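SusD-like protein BACOVA_02651 (Bacteroides ovatus, PDB 5E75) binds polysaccharide at the cell surface and probably captures xyloglucan before it is transported into the periplasm for degradation. Local coordinates at residues Asn239-Ser244 with Asn354-Arg359; Ser45-Asp50 with Val61-Thr66. All coordinates share one frame; numbering follows the deposited sequence.

Contact 1: residues Asn239-Ser244 with Asn354-Arg359; sequences NNNQES and NTYILR
A type I turn from Asn241 to Ser244 leads into a two-stranded antiparallel sheet, in which Ser244 and Arg359 form a non-hydrogen-bonded pair and a classic bulge sets Ile357 and Leu358 opposite Leu246. Ahead of the turn, Asn354 N gives its hydrogen to Asn239 OD1 over 3.1 Å. The bond is nearly straight (173°), although the donor sits above the carbonyl plane and not on a lone pair. That approach goes with stacking of the two side-chain amides, whose planes are only 4° apart; Asn239 ND2 turns to Pro352 O. One water links the two segments: it accepts from Asn240 N at 2.9 Å and from Asn354 ND2 at 3.2 Å, and also hydrogen-bonds Ser244 OG.

The Tyr356 hydroxyl has two hydrogen-bond partners. Asn241 ND2 reaches OH at 3.0 Å with the oxygen lying in the amide plane, and Leu233 O is the second; the other hydrogen-bond partner of Asn241 ND2 is Asn238 O. Ser244 OG sits at the ring edge, near CE1, while Arg359 CD lies over the centre of one ring face.

Farther along is a buried charge cluster. Glu243 OE1 pairs with Arg393 and accepts from Met227 N, and Arg359 also meets Glu414 and Glu418, so neither charge depends on a single partner. Glu243, its chain extended, delivers OE2 into the plane of the Arg359 guanidinium, yet the carboxylate is met from above its own plane, with OE2 2.9 Å from NH1.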
loop_
_atom_site.group_PDB
_atom_site.type_symbol
_atom_site.label_atom_id
_atom_site.label_comp_id
_atom_site.label_asym_id
_atom_site.label_seq_id
_atom_site.Cartn_x
_atom_site.Cartn_y
_atom_site.Cartn_z
ATOM N N ASN A 239 -11.626 -7.365 9.888
ATOM C CA ASN A 239 -11.843 -6.466 8.762
ATOM C C ASN A 239 -12.656 -5.280 9.292
ATOM O O ASN A 239 -13.581 -5.458 10.093
ATOM C CB ASN A 239 -12.643 -7.143 7.644
ATOM C CG ASN A 239 -11.797 -8.013 6.720
ATOM O OD1 ASN A 239 -10.565 -7.931 6.680
ATOM N ND2 ASN A 239 -12.477 -8.840 5.950
ATOM N N ASN A 240 -12.303 -4.072 8.861
ATOM C CA ASN A 240 -13.037 -2.854 9.217
ATOM C C ASN A 240 -13.001 -2.535 10.700
ATOM O O ASN A 240 -13.895 -1.903 11.248
ATOM C CB ASN A 240 -14.464 -2.893 8.677
ATOM C CG ASN A 240 -14.480 -2.940 7.177
ATOM O OD1 ASN A 240 -13.724 -2.220 6.526
ATOM N ND2 ASN A 240 -15.317 -3.799 6.611
ATOM N N ASN A 241 -11.921 -2.940 11.335
ATOM C CA ASN A 241 -11.618 -2.521 12.691
ATOM C C ASN A 241 -11.445 -1.000 12.763
ATOM O O ASN A 241 -11.374 -0.315 11.732
ATOM C CB ASN A 241 -10.349 -3.230 13.171
ATOM C CG ASN A 241 -9.125 -2.838 12.360
ATOM O OD1 ASN A 241 -8.560 -1.765 12.561
ATOM N ND2 ASN A 241 -8.736 -3.691 11.418
ATOM N N GLN A 242 -11.355 -0.458 13.971
ATOM C CA GLN A 242 -11.341 0.995 14.124
ATOM C C GLN A 242 -10.119 1.679 13.512
ATOM O O GLN A 242 -10.179 2.875 13.202
ATOM C CB GLN A 242 -11.464 1.390 15.595
ATOM C CG GLN A 242 -10.292 0.982 16.455
ATOM C CD GLN A 242 -10.372 1.568 17.846
ATOM O OE1 GLN A 242 -10.635 2.764 18.013
ATOM N NE2 GLN A 242 -10.143 0.734 18.852
ATOM N N GLU A 243 -9.024 0.934 13.351
ATOM C CA GLU A 243 -7.797 1.463 12.740
ATOM C C GLU A 243 -7.887 1.496 11.202
ATOM O O GLU A 243 -7.092 2.172 10.527
ATOM C CB GLU A 243 -6.570 0.658 13.214
ATOM C CG GLU A 243 -5.257 1.081 12.590
ATOM C CD GLU A 243 -4.034 0.517 13.288
ATOM O OE1 GLU A 243 -4.172 -0.111 14.352
ATOM O OE2 GLU A 243 -2.937 0.706 12.734
ATOM N N SER A 244 -8.851 0.770 10.648
ATOM C CA SER A 244 -9.029 0.700 9.204
ATOM C C SER A 244 -9.806 1.928 8.726
ATOM O O SER A 244 -11.052 1.969 8.807
ATOM C CB SER A 244 -9.794 -0.576 8.845
ATOM O OG SER A 244 -9.827 -0.796 7.445
ATOM N N ASN A 354 -9.586 -7.961 3.704
ATOM C CA ASN A 354 -9.624 -6.706 2.984
ATOM C C ASN A 354 -8.210 -6.279 2.589
ATOM O O ASN A 354 -7.216 -6.790 3.155
ATOM C CB ASN A 354 -10.256 -5.610 3.849
ATOM C CG ASN A 354 -11.765 -5.706 3.923
ATOM O OD1 ASN A 354 -12.401 -6.436 3.160
ATOM N ND2 ASN A 354 -12.343 -4.961 4.842
ATOM N N THR A 355 -8.109 -5.351 1.637
ATOM C CA THR A 355 -6.811 -4.767 1.278
ATOM C C THR A 355 -6.770 -3.337 1.801
ATOM O O THR A 355 -7.514 -2.478 1.357
ATOM C CB THR A 355 -6.595 -4.741 -0.248
ATOM O OG1 THR A 355 -6.686 -6.071 -0.769
ATOM C CG2 THR A 355 -5.234 -4.169 -0.614
ATOM N N TYR A 356 -5.920 -3.072 2.781
ATOM C CA TYR A 356 -5.815 -1.733 3.343
ATOM C C TYR A 356 -5.387 -0.700 2.305
ATOM O O TYR A 356 -4.496 -0.954 1.486
ATOM C CB TYR A 356 -4.807 -1.706 4.489
ATOM C CG TYR A 356 -5.293 -2.346 5.757
ATOM C CD1 TYR A 356 -6.311 -1.762 6.503
ATOM C CD2 TYR A 356 -4.730 -3.520 6.227
ATOM C CE1 TYR A 356 -6.768 -2.326 7.661
ATOM C CE2 TYR A 356 -5.183 -4.102 7.417
ATOM C CZ TYR A 356 -6.220 -3.489 8.116
ATOM O OH TYR A 356 -6.701 -4.028 9.283
ATOM N N ILE A 357 -6.027 0.466 2.360
ATOM C CA ILE A 357 -5.583 1.651 1.642
ATOM C C ILE A 357 -4.996 2.653 2.637
ATOM O O ILE A 357 -3.937 3.234 2.385
ATOM C CB ILE A 357 -6.725 2.274 0.807
ATOM C CG1 ILE A 357 -7.125 1.319 -0.318
ATOM C CG2 ILE A 357 -6.320 3.643 0.240
ATOM C CD1 ILE A 357 -8.390 1.731 -1.089
ATOM N N LEU A 358 -5.670 2.838 3.774
ATOM C CA LEU A 358 -5.175 3.708 4.836
ATOM C C LEU A 358 -5.479 3.164 6.237
ATOM O O LEU A 358 -6.647 2.927 6.567
ATOM C CB LEU A 358 -5.777 5.110 4.718
ATOM C CG LEU A 358 -5.260 6.146 5.732
ATOM C CD1 LEU A 358 -3.796 6.476 5.452
ATOM C CD2 LEU A 358 -6.124 7.393 5.702
ATOM N N ARG A 359 -4.436 2.976 7.046
ATOM C CA ARG A 359 -4.585 2.686 8.467
ATOM C C ARG A 359 -4.278 3.918 9.323
ATOM O O ARG A 359 -3.476 4.772 8.949
ATOM C CB ARG A 359 -3.637 1.548 8.891
ATOM C CG ARG A 359 -4.062 0.201 8.408
ATOM C CD ARG A 359 -3.406 -0.922 9.172
ATOM N NE ARG A 359 -2.012 -1.211 8.845
ATOM C CZ ARG A 359 -0.976 -0.979 9.645
ATOM N NH1 ARG A 359 -1.112 -0.284 10.771
ATOM N NH2 ARG A 359 0.224 -1.414 9.296
HETATM O O HOH W 1 -10.337 -3.528 6.814
#

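Contact 2: residues Ser45-Asp50 with Val61-Thr66; sequences SGRAND and VTFQVT
One face of the Arg47 guanidinium lies against Phe63, whose CE1 sits 3.5 Å above the guanidinium plane, offset toward its rim; the two planes are 54° apart, so this is a tilted contact and not a parallel stack. NH2 comes closest, 3.4 Å from Phe63 CD1, and Val65 CG2 approaches NH1 obliquely at 3.9 Å. The contact joins the end of helix 40-46, closed by a Schellman motif at Asn49, to the end of helix 58-62, where Phe63 leaves the helix with a positive phi of 64°.

Arg47 starts with CG anti to the backbone N (chi1 -163°) and runs extended to NE, which carries the flat group across to the second segment although the side chain sets out away from it. There NH2 bonds Ile493 O, and NH1 makes a weak bond to Phe60 O. An alanine here would remove the guanidinium with its bond to Ile493 O, and would probably loosen the seating of the Phe63 ring and of the loop that follows helix 58-62.

Val61 packs against the Schellman turn through both of its methyl groups. Its CG2 packs on Gly46 O at 3.3 Å, and CG1 rests on Asn49 OD1 at 3.2 Å, while Asn49 ND2 is taken up by Asp287. Gly46 O also accepts from Asn49 N, and Arg445 NH1 bonds both Arg47 O and Val61 O, tying the two helix ends together through their carbonyls. In the helix cap itself, Asp50 N returns to Ser45 O over 3.0 Å, and Ser45 OG donates to Asp50 OD2 at 2.8 Å from above the carboxylate plane.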
loop_
_atom_site.group_PDB
_atom_site.type_symbol
_atom_site.label_atom_id
_atom_site.label_comp_id
_atom_site.label_asym_id
_atom_site.label_seq_id
_atom_site.Cartn_x
_atom_site.Cartn_y
_atom_site.Cartn_z
ATOM N N SER A 45 4.857 -3.481 -3.060
ATOM C CA SER A 45 5.762 -4.140 -2.111
ATOM C C SER A 45 7.082 -4.606 -2.731
ATOM O O SER A 45 8.153 -4.360 -2.174
ATOM C CB SER A 45 5.072 -5.313 -1.403
ATOM O OG SER A 45 4.304 -4.859 -0.305
ATOM N N GLY A 46 7.013 -5.278 -3.876
ATOM C CA GLY A 46 8.228 -5.775 -4.504
ATOM C C GLY A 46 9.217 -4.662 -4.802
ATOM O O GLY A 46 10.404 -4.746 -4.501
ATOM N N ARG A 47 8.724 -3.585 -5.390
ATOM C CA ARG A 47 9.602 -2.517 -5.830
ATOM C C ARG A 47 10.259 -1.795 -4.653
ATOM O O ARG A 47 11.335 -1.229 -4.801
ATOM C CB ARG A 47 8.836 -1.535 -6.711
ATOM C CG ARG A 47 9.732 -0.623 -7.546
ATOM C CD ARG A 47 8.959 -0.142 -8.726
ATOM N NE ARG A 47 9.667 0.804 -9.577
ATOM C CZ ARG A 47 10.541 0.484 -10.522
ATOM N NH1 ARG A 47 10.895 -0.779 -10.716
ATOM N NH2 ARG A 47 11.058 1.437 -11.277
ATOM N N ALA A 48 9.647 -1.868 -3.472
ATOM C CA ALA A 48 10.238 -1.343 -2.243
ATOM C C ALA A 48 11.280 -2.284 -1.647
ATOM O O ALA A 48 11.923 -1.940 -0.665
ATOM C CB ALA A 48 9.155 -1.098 -1.197
ATOM N N ASN A 49 11.423 -3.467 -2.233
ATOM C CA ASN A 49 12.212 -4.558 -1.660
ATOM C C ASN A 49 11.641 -5.073 -0.338
ATOM O O ASN A 49 12.374 -5.498 0.552
ATOM C CB ASN A 49 13.703 -4.201 -1.509
ATOM C CG ASN A 49 14.589 -5.431 -1.443
ATOM O OD1 ASN A 49 14.312 -6.437 -2.092
ATOM N ND2 ASN A 49 15.672 -5.346 -0.685
ATOM N N ASP A 50 10.322 -5.085 -0.210
ATOM C CA ASP A 50 9.711 -5.773 0.933
ATOM C C ASP A 50 10.066 -7.255 0.838
ATOM O O ASP A 50 10.348 -7.909 1.845
ATOM C CB ASP A 50 8.179 -5.672 0.911
ATOM C CG ASP A 50 7.620 -4.333 1.393
ATOM O OD1 ASP A 50 8.341 -3.357 1.643
ATOM O OD2 ASP A 50 6.374 -4.250 1.482
ATOM N N VAL A 61 12.000 -5.413 -8.474
ATOM C CA VAL A 61 12.922 -5.239 -7.362
ATOM C C VAL A 61 14.287 -4.738 -7.842
ATOM O O VAL A 61 14.952 -3.948 -7.168
ATOM C CB VAL A 61 13.120 -6.555 -6.576
ATOM C CG1 VAL A 61 13.930 -6.299 -5.298
ATOM C CG2 VAL A 61 11.787 -7.192 -6.231
ATOM N N THR A 62 14.723 -5.224 -9.001
ATOM C CA THR A 62 16.064 -4.925 -9.488
ATOM C C THR A 62 16.117 -3.784 -10.510
ATOM O O THR A 62 17.175 -3.455 -11.031
ATOM C CB THR A 62 16.718 -6.181 -10.084
ATOM O OG1 THR A 62 15.989 -6.580 -11.253
ATOM C CG2 THR A 62 16.710 -7.315 -9.073
ATOM N N PHE A 63 14.972 -3.158 -10.765
ATOM C CA PHE A 63 14.875 -2.019 -11.682
ATOM C C PHE A 63 15.215 -2.382 -13.127
ATOM O O PHE A 63 15.999 -1.701 -13.796
ATOM C CB PHE A 63 15.690 -0.815 -11.188
ATOM C CG PHE A 63 15.142 -0.200 -9.936
ATOM C CD1 PHE A 63 14.163 0.777 -10.003
ATOM C CD2 PHE A 63 15.579 -0.616 -8.697
ATOM C CE1 PHE A 63 13.635 1.331 -8.860
ATOM C CE2 PHE A 63 15.075 -0.059 -7.533
ATOM C CZ PHE A 63 14.088 0.913 -7.613
ATOM N N GLN A 64 14.598 -3.454 -13.606
ATOM C CA GLN A 64 14.777 -3.887 -14.984
ATOM C C GLN A 64 13.439 -4.139 -15.688
ATOM O O GLN A 64 13.333 -4.975 -16.574
ATOM C CB GLN A 64 15.656 -5.130 -15.020
ATOM C CG GLN A 64 17.045 -4.892 -14.440
ATOM C CD GLN A 64 17.837 -6.165 -14.291
ATOM O OE1 GLN A 64 17.805 -6.808 -13.247
ATOM N NE2 GLN A 64 18.555 -6.541 -15.343
ATOM N N VAL A 65 12.420 -3.376 -15.313
ATOM C CA VAL A 65 11.095 -3.526 -15.907
ATOM C C VAL A 65 11.064 -2.992 -17.342
ATOM O O VAL A 65 11.644 -1.950 -17.636
ATOM C CB VAL A 65 10.028 -2.795 -15.070
ATOM C CG1 VAL A 65 8.624 -2.998 -15.666
ATOM C CG2 VAL A 65 10.051 -3.274 -13.640
ATOM N N THR A 66 10.405 -3.728 -18.230
ATOM C CA THR A 66 10.206 -3.280 -19.606
ATOM C C THR A 66 8.775 -2.797 -19.793
ATOM O O THR A 66 7.876 -3.127 -19.017
ATOM C CB THR A 66 10.466 -4.386 -20.634
ATOM O OG1 THR A 66 9.357 -5.292 -20.656
ATOM C CG2 THR A 66 11.738 -5.151 -20.316
#

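Contact 2 is complete, in sequence, well ahead of contact 1, and the middle of the molecule lies between them. Their centres are 25 Å apart and their nearest atoms about 10 Å, so they do not touch. One thing they share is the region from the end of helix 404-415 to the start of helix 421-431: Glu414 and Glu418 meet Arg359 of contact 1, while Met417 and Asn421 bond Asp50 of contact 2. Small molecules, probably from the crystallisation liquor, lie nearby: 1,2-ethanediol about 6 Å from the Leu358 side chain and about 4 Å from that of Val61, and Tris about 4 Å from that of Val65. They do not by themselves locate a xyloglucan site.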